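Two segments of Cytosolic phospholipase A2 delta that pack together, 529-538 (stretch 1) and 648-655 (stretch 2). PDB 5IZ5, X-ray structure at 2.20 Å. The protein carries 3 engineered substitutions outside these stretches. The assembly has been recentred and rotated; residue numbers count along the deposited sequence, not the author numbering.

Stretch 1, residues 529-538: AIWSNIFSLN
Stretch 2 (648-655) CLVDAAYF

A break between two helices can serve as a socket for a distant segment, and the contact between residues 529-538 and 648-655 of cytosolic phospholipase A2 delta is a compact example, burying 456 Å² summed over both sides. In the first stretch a helix runs through Trp531; Ser532 leaves helical geometry (phi/psi -115/30), Asn533 (-73/6) occupies the N-cap position without making a side-chain capping bond, and a new helix starts at Ile534. The second stretch passes extended through Leu649 (-95/131) and Val650 (-127/150), turns at Asp651 (-58/133) and forms a 3-10 segment over 652-654. In register, with numbering rising together along both chains, Ile530 CA lies 6.3 Å from Val650 CA, and Trp531 CA 5.0 Å from Asp651 CA.

Asn533 is the central peg. With chi1 at 72° (p) and chi2 at 12°, its amide reaches the extended backbone and bonds it twice: Asn533 ND2 donates to Leu649 O at 2.9 Å, and Asn533 OD1 accepts from Asp651 N at 2.7 Å. An amide suits this buried place because it offers a donor and an acceptor together. Beside it, Ile530 (m, m) sets CG2 against Leu649 (m, t) CB at 3.7 Å, while Val650 (chi1 132°, between wells) turns its CA-to-CB bond away.

The CA-to-CB bond of Asp651 (chi1 t, chi2 -28°) points toward the first stretch. Its carboxylate ties both segments: Asp651 OD1 accepts from Ala653 N at 2.7 Å, bracing the 3-10 turn, and Asp651 OD2 receives a weak bond from Ile534 N at 3.3 Å, at the start of the second helix. The fit is close, with Asp651 OD2 3.2 Å from Ser532 CA and 3.3 Å from Ile534 CG2. The CA-to-CB bond of Trp531 points away, but Trp531 O lies 2.7 Å from the O of water 1, in position to receive a hydrogen from it; the same water O accepts from Ala652 N at 3.0 Å, linking the two backbones through one site.

The largest covered area belongs to Tyr654 (chi1 -77°, m; chi2 84°), whose CA-to-CB bond points sideways while the ring end comes nearer the helix. Ile534 (t, chi2 76°, p) lays CD1 over one face, 3.8 Å from the Tyr654 ring centroid and 8° off its normal, a CH-pi contact. The CA-to-CB bond of Leu537 (t, t) points toward the second stretch; its CD1 lies 3.4 Å from Tyr654 CE2 and its CB 3.2 Å from Tyr654 OH. Tyr654 OH donates to Asn533 O at 2.9 Å, a carbonyl that also accepts from Ser536 N at 2.9 Å. Tyrosine thus suits its pocket twice over, by ring and by hydroxyl.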

ATOM      1  N   ALA B 529      -3.286  -9.940   8.177  1.00 36.13           N
ATOM      2  CA  ALA B 529      -2.755  -9.173   9.302  1.00 35.55           C
ATOM      3  C   ALA B 529      -2.587  -7.692   8.970  1.00 36.24           C
ATOM      4  O   ALA B 529      -2.896  -6.858   9.810  1.00 35.97           O
ATOM      5  CB  ALA B 529      -1.435  -9.754   9.767  1.00 34.84           C
ATOM      6  N   ILE B 530      -2.087  -7.384   7.764  1.00 37.87           N
ATOM      7  CA  ILE B 530      -1.947  -6.009   7.250  1.00 38.66           C
ATOM      8  C   ILE B 530      -3.316  -5.374   7.112  1.00 37.81           C
ATOM      9  O   ILE B 530      -3.540  -4.251   7.559  1.00 37.69           O
ATOM     10  CB  ILE B 530      -1.341  -5.959   5.817  1.00 39.85           C
ATOM     11  CG1 ILE B 530      -0.007  -6.704   5.706  1.00 41.97           C
ATOM     12  CG2 ILE B 530      -1.236  -4.523   5.287  1.00 38.03           C
ATOM     13  CD1 ILE B 530       1.090  -6.224   6.608  1.00 44.63           C
ATOM     14  N   TRP B 531      -4.222  -6.090   6.456  1.00 36.37           N
ATOM     15  CA  TRP B 531      -5.567  -5.579   6.187  1.00 36.11           C
ATOM     16  C   TRP B 531      -6.336  -5.265   7.468  1.00 35.05           C
ATOM     17  O   TRP B 531      -7.141  -4.337   7.495  1.00 35.55           O
ATOM     18  CB  TRP B 531      -6.356  -6.580   5.334  1.00 36.43           C
ATOM     19  CG  TRP B 531      -5.741  -6.821   3.980  1.00 36.43           C
ATOM     20  CD1 TRP B 531      -5.032  -5.928   3.227  1.00 37.03           C
ATOM     21  CD2 TRP B 531      -5.808  -8.023   3.215  1.00 36.88           C
ATOM     22  NE1 TRP B 531      -4.646  -6.498   2.047  1.00 36.63           N
ATOM     23  CE2 TRP B 531      -5.109  -7.788   2.011  1.00 36.94           C
ATOM     24  CE3 TRP B 531      -6.383  -9.284   3.433  1.00 36.19           C
ATOM     25  CZ2 TRP B 531      -4.975  -8.761   1.025  1.00 36.21           C
ATOM     26  CZ3 TRP B 531      -6.239 -10.253   2.455  1.00 36.28           C
ATOM     27  CH2 TRP B 531      -5.546  -9.984   1.266  1.00 35.61           C
ATOM     28  N   SER B 532      -6.094  -6.052   8.509  1.00 34.96           N
ATOM     29  CA  SER B 532      -6.769  -5.892   9.785  1.00 35.39           C
ATOM     30  C   SER B 532      -5.808  -5.486  10.909  1.00 35.98           C
ATOM     31  O   SER B 532      -6.049  -5.835  12.074  1.00 33.91           O
ATOM     32  CB  SER B 532      -7.510  -7.187  10.149  1.00 35.40           C
ATOM     33  OG  SER B 532      -6.619  -8.272  10.352  1.00 36.59           O
ATOM     34  N   ASN B 533      -4.728  -4.764  10.575  1.00 35.49           N
ATOM     35  CA  ASN B 533      -3.726  -4.396  11.603  1.00 38.34           C
ATOM     36  C   ASN B 533      -4.136  -3.311  12.612  1.00 39.31           C
ATOM     37  O   ASN B 533      -3.335  -2.907  13.453  1.00 37.06           O
ATOM     38  CB  ASN B 533      -2.314  -4.138  11.024  1.00 37.47           C
ATOM     39  CG  ASN B 533      -2.185  -2.848  10.228  1.00 39.36           C
ATOM     40  OD1 ASN B 533      -3.054  -1.981  10.237  1.00 39.40           O
ATOM     41  ND2 ASN B 533      -1.057  -2.722   9.523  1.00 41.88           N
ATOM     42  N   ILE B 534      -5.392  -2.871  12.560  1.00 40.77           N
ATOM     43  CA  ILE B 534      -5.968  -2.137  13.690  1.00 41.75           C
ATOM     44  C   ILE B 534      -5.772  -2.973  14.965  1.00 42.64           C
ATOM     45  O   ILE B 534      -5.569  -2.437  16.050  1.00 39.20           O
ATOM     46  CB  ILE B 534      -7.468  -1.793  13.480  1.00 42.58           C
ATOM     47  CG1 ILE B 534      -7.951  -0.793  14.535  1.00 44.47           C
ATOM     48  CG2 ILE B 534      -8.337  -3.047  13.518  1.00 42.70           C
ATOM     49  CD1 ILE B 534      -7.487   0.625  14.279  1.00 46.10           C
ATOM     50  N   PHE B 535      -5.787  -4.294  14.813  1.00 43.68           N
ATOM     51  CA  PHE B 535      -5.587  -5.186  15.950  1.00 44.52           C
ATOM     52  C   PHE B 535      -4.166  -5.162  16.518  1.00 45.72           C
ATOM     53  O   PHE B 535      -3.981  -5.495  17.687  1.00 45.94           O
ATOM     54  CB  PHE B 535      -5.984  -6.621  15.618  1.00 45.57           C
ATOM     55  CG  PHE B 535      -7.468  -6.842  15.553  1.00 47.96           C
ATOM     56  CD1 PHE B 535      -8.181  -7.384  16.623  1.00 50.95           C
ATOM     57  CD2 PHE B 535      -8.152  -6.506  14.410  1.00 49.35           C
ATOM     58  CE1 PHE B 535      -9.552  -7.574  16.532  1.00 52.32           C
ATOM     59  CE2 PHE B 535      -9.517  -6.686  14.312  1.00 51.14           C
ATOM     60  CZ  PHE B 535     -10.222  -7.220  15.374  1.00 51.92           C
ATOM     61  N   SER B 536      -3.177  -4.791  15.704  1.00 46.92           N
ATOM     62  CA  SER B 536      -1.817  -4.547  16.186  1.00 49.23           C
ATOM     63  C   SER B 536      -1.807  -3.399  17.176  1.00 50.09           C
ATOM     64  O   SER B 536      -1.113  -3.451  18.185  1.00 48.91           O
ATOM     65  CB  SER B 536      -0.853  -4.224  15.038  1.00 48.63           C
ATOM     66  OG  SER B 536      -0.803  -5.289  14.114  1.00 50.58           O
ATOM     67  N   LEU B 537      -2.572  -2.355  16.885  1.00 49.91           N
ATOM     68  CA  LEU B 537      -2.662  -1.242  17.809  1.00 52.91           C
ATOM     69  C   LEU B 537      -3.447  -1.619  19.061  1.00 50.61           C
ATOM     70  O   LEU B 537      -3.089  -1.198  20.155  1.00 50.13           O
ATOM     71  CB  LEU B 537      -3.282  -0.030  17.118  1.00 57.45           C
ATOM     72  CG  LEU B 537      -3.698   1.187  17.952  1.00 62.44           C
ATOM     73  CD1 LEU B 537      -3.764   2.414  17.060  1.00 66.13           C
ATOM     74  CD2 LEU B 537      -5.044   0.993  18.646  1.00 63.35           C
ATOM     75  N   ASN B 538      -4.505  -2.413  18.917  1.00 49.29           N
ATOM     76  CA  ASN B 538      -5.243  -2.872  20.093  1.00 49.57           C
ATOM     77  C   ASN B 538      -4.400  -3.778  20.987  1.00 50.49           C
ATOM     78  O   ASN B 538      -4.554  -3.778  22.209  1.00 50.12           O
ATOM     79  CB  ASN B 538      -6.524  -3.597  19.715  1.00 50.09           C
ATOM     80  CG  ASN B 538      -7.561  -2.671  19.124  1.00 49.92           C
ATOM     81  OD1 ASN B 538      -7.384  -1.450  19.102  1.00 51.71           O
ATOM     82  ND2 ASN B 538      -8.644  -3.246  18.630  1.00 50.23           N
ATOM     83  N   CYS B 648       4.741   1.621   4.570  1.00 37.54           N
ATOM     84  CA  CYS B 648       4.157   1.387   5.881  1.00 38.24           C
ATOM     85  C   CYS B 648       2.652   1.234   5.702  1.00 37.79           C
ATOM     86  O   CYS B 648       1.916   2.222   5.657  1.00 37.87           O
ATOM     87  CB  CYS B 648       4.485   2.516   6.860  1.00 39.73           C
ATOM     88  SG  CYS B 648       3.860   2.195   8.528  1.00 42.68           S
ATOM     89  N   LEU B 649       2.204  -0.015   5.624  1.00 38.02           N
ATOM     90  CA  LEU B 649       0.834  -0.322   5.251  1.00 38.04           C
ATOM     91  C   LEU B 649      -0.053  -0.517   6.474  1.00 38.59           C
ATOM     92  O   LEU B 649       0.276  -1.264   7.403  1.00 37.64           O
ATOM     93  CB  LEU B 649       0.786  -1.563   4.354  1.00 39.96           C
ATOM     94  CG  LEU B 649       1.447  -1.378   2.982  1.00 39.95           C
ATOM     95  CD1 LEU B 649       1.472  -2.692   2.229  1.00 41.85           C
ATOM     96  CD2 LEU B 649       0.730  -0.332   2.149  1.00 39.06           C
ATOM     97  N   VAL B 650      -1.191   0.160   6.445  1.00 37.29           N
ATOM     98  CA  VAL B 650      -2.067   0.274   7.578  1.00 38.81           C
ATOM     99  C   VAL B 650      -3.496  -0.145   7.199  1.00 38.42           C
ATOM    100  O   VAL B 650      -3.893  -0.046   6.048  1.00 37.75           O
ATOM    101  CB  VAL B 650      -1.930   1.719   8.121  1.00 40.92           C
ATOM    102  CG1 VAL B 650      -3.259   2.383   8.382  1.00 41.07           C
ATOM    103  CG2 VAL B 650      -1.051   1.713   9.356  1.00 42.86           C
ATOM    104  N   ASP B 651      -4.223  -0.679   8.175  1.00 38.89           N
ATOM    105  CA  ASP B 651      -5.660  -0.977   8.068  1.00 38.84           C
ATOM    106  C   ASP B 651      -6.425   0.306   7.728  1.00 40.49           C
ATOM    107  O   ASP B 651      -6.166   1.332   8.340  1.00 39.37           O
ATOM    108  CB  ASP B 651      -6.089  -1.561   9.423  1.00 37.94           C
ATOM    109  CG  ASP B 651      -7.533  -2.004   9.471  1.00 37.16           C
ATOM    110  OD1 ASP B 651      -8.366  -1.448   8.730  1.00 35.99           O
ATOM    111  OD2 ASP B 651      -7.832  -2.906  10.288  1.00 34.95           O
ATOM    112  N   ALA B 652      -7.338   0.262   6.750  1.00 42.29           N
ATOM    113  CA  ALA B 652      -8.173   1.438   6.403  1.00 44.17           C
ATOM    114  C   ALA B 652      -8.956   1.993   7.597  1.00 45.38           C
ATOM    115  O   ALA B 652      -9.239   3.191   7.663  1.00 47.57           O
ATOM    116  CB  ALA B 652      -9.141   1.099   5.278  1.00 44.19           C
ATOM    117  N   ALA B 653      -9.292   1.116   8.539  1.00 47.02           N
ATOM    118  CA  ALA B 653      -9.994   1.507   9.759  1.00 50.55           C
ATOM    119  C   ALA B 653      -9.254   2.554  10.616  1.00 54.39           C
ATOM    120  O   ALA B 653      -9.865   3.149  11.495  1.00 60.24           O
ATOM    121  CB  ALA B 653     -10.315   0.271  10.589  1.00 49.87           C
ATOM    122  N   TYR B 654      -7.958   2.772  10.384  1.00 55.81           N
ATOM    123  CA  TYR B 654      -7.232   3.877  11.043  1.00 58.22           C
ATOM    124  C   TYR B 654      -7.675   5.262  10.563  1.00 61.91           C
ATOM    125  O   TYR B 654      -7.459   6.261  11.253  1.00 62.70           O
ATOM    126  CB  TYR B 654      -5.721   3.782  10.818  1.00 57.19           C
ATOM    127  CG  TYR B 654      -5.006   2.758  11.666  1.00 57.43           C
ATOM    128  CD1 TYR B 654      -4.955   1.432  11.284  1.00 56.89           C
ATOM    129  CD2 TYR B 654      -4.362   3.123  12.844  1.00 59.47           C
ATOM    130  CE1 TYR B 654      -4.290   0.492  12.050  1.00 59.44           C
ATOM    131  CE2 TYR B 654      -3.694   2.188  13.620  1.00 60.05           C
ATOM    132  CZ  TYR B 654      -3.657   0.869  13.216  1.00 60.10           C
ATOM    133  OH  TYR B 654      -3.005  -0.089  13.971  1.00 58.71           O
ATOM    134  N   PHE B 655      -8.245   5.319   9.362  1.00 64.71           N
ATOM    135  CA  PHE B 655      -8.645   6.585   8.749  1.00 67.66           C
ATOM    136  C   PHE B 655     -10.126   6.631   8.381  1.00 68.21           C
ATOM    137  O   PHE B 655     -10.864   7.436   8.938  1.00 68.80           O
ATOM    138  CB  PHE B 655      -7.777   6.886   7.530  1.00 71.39           C
ATOM    139  CG  PHE B 655      -6.351   7.203   7.881  1.00 77.61           C
ATOM    140  CD1 PHE B 655      -5.468   6.182   8.199  1.00 80.12           C
ATOM    141  CD2 PHE B 655      -5.893   8.520   7.909  1.00 79.93           C
ATOM    142  CE1 PHE B 655      -4.152   6.457   8.529  1.00 81.53           C
ATOM    143  CE2 PHE B 655      -4.575   8.802   8.235  1.00 81.49           C
ATOM    144  CZ  PHE B 655      -3.704   7.770   8.546  1.00 81.99           C
TER
HETATM  145  O   HOH W   1      -7.856  -2.513   5.623  1.00 35.89           O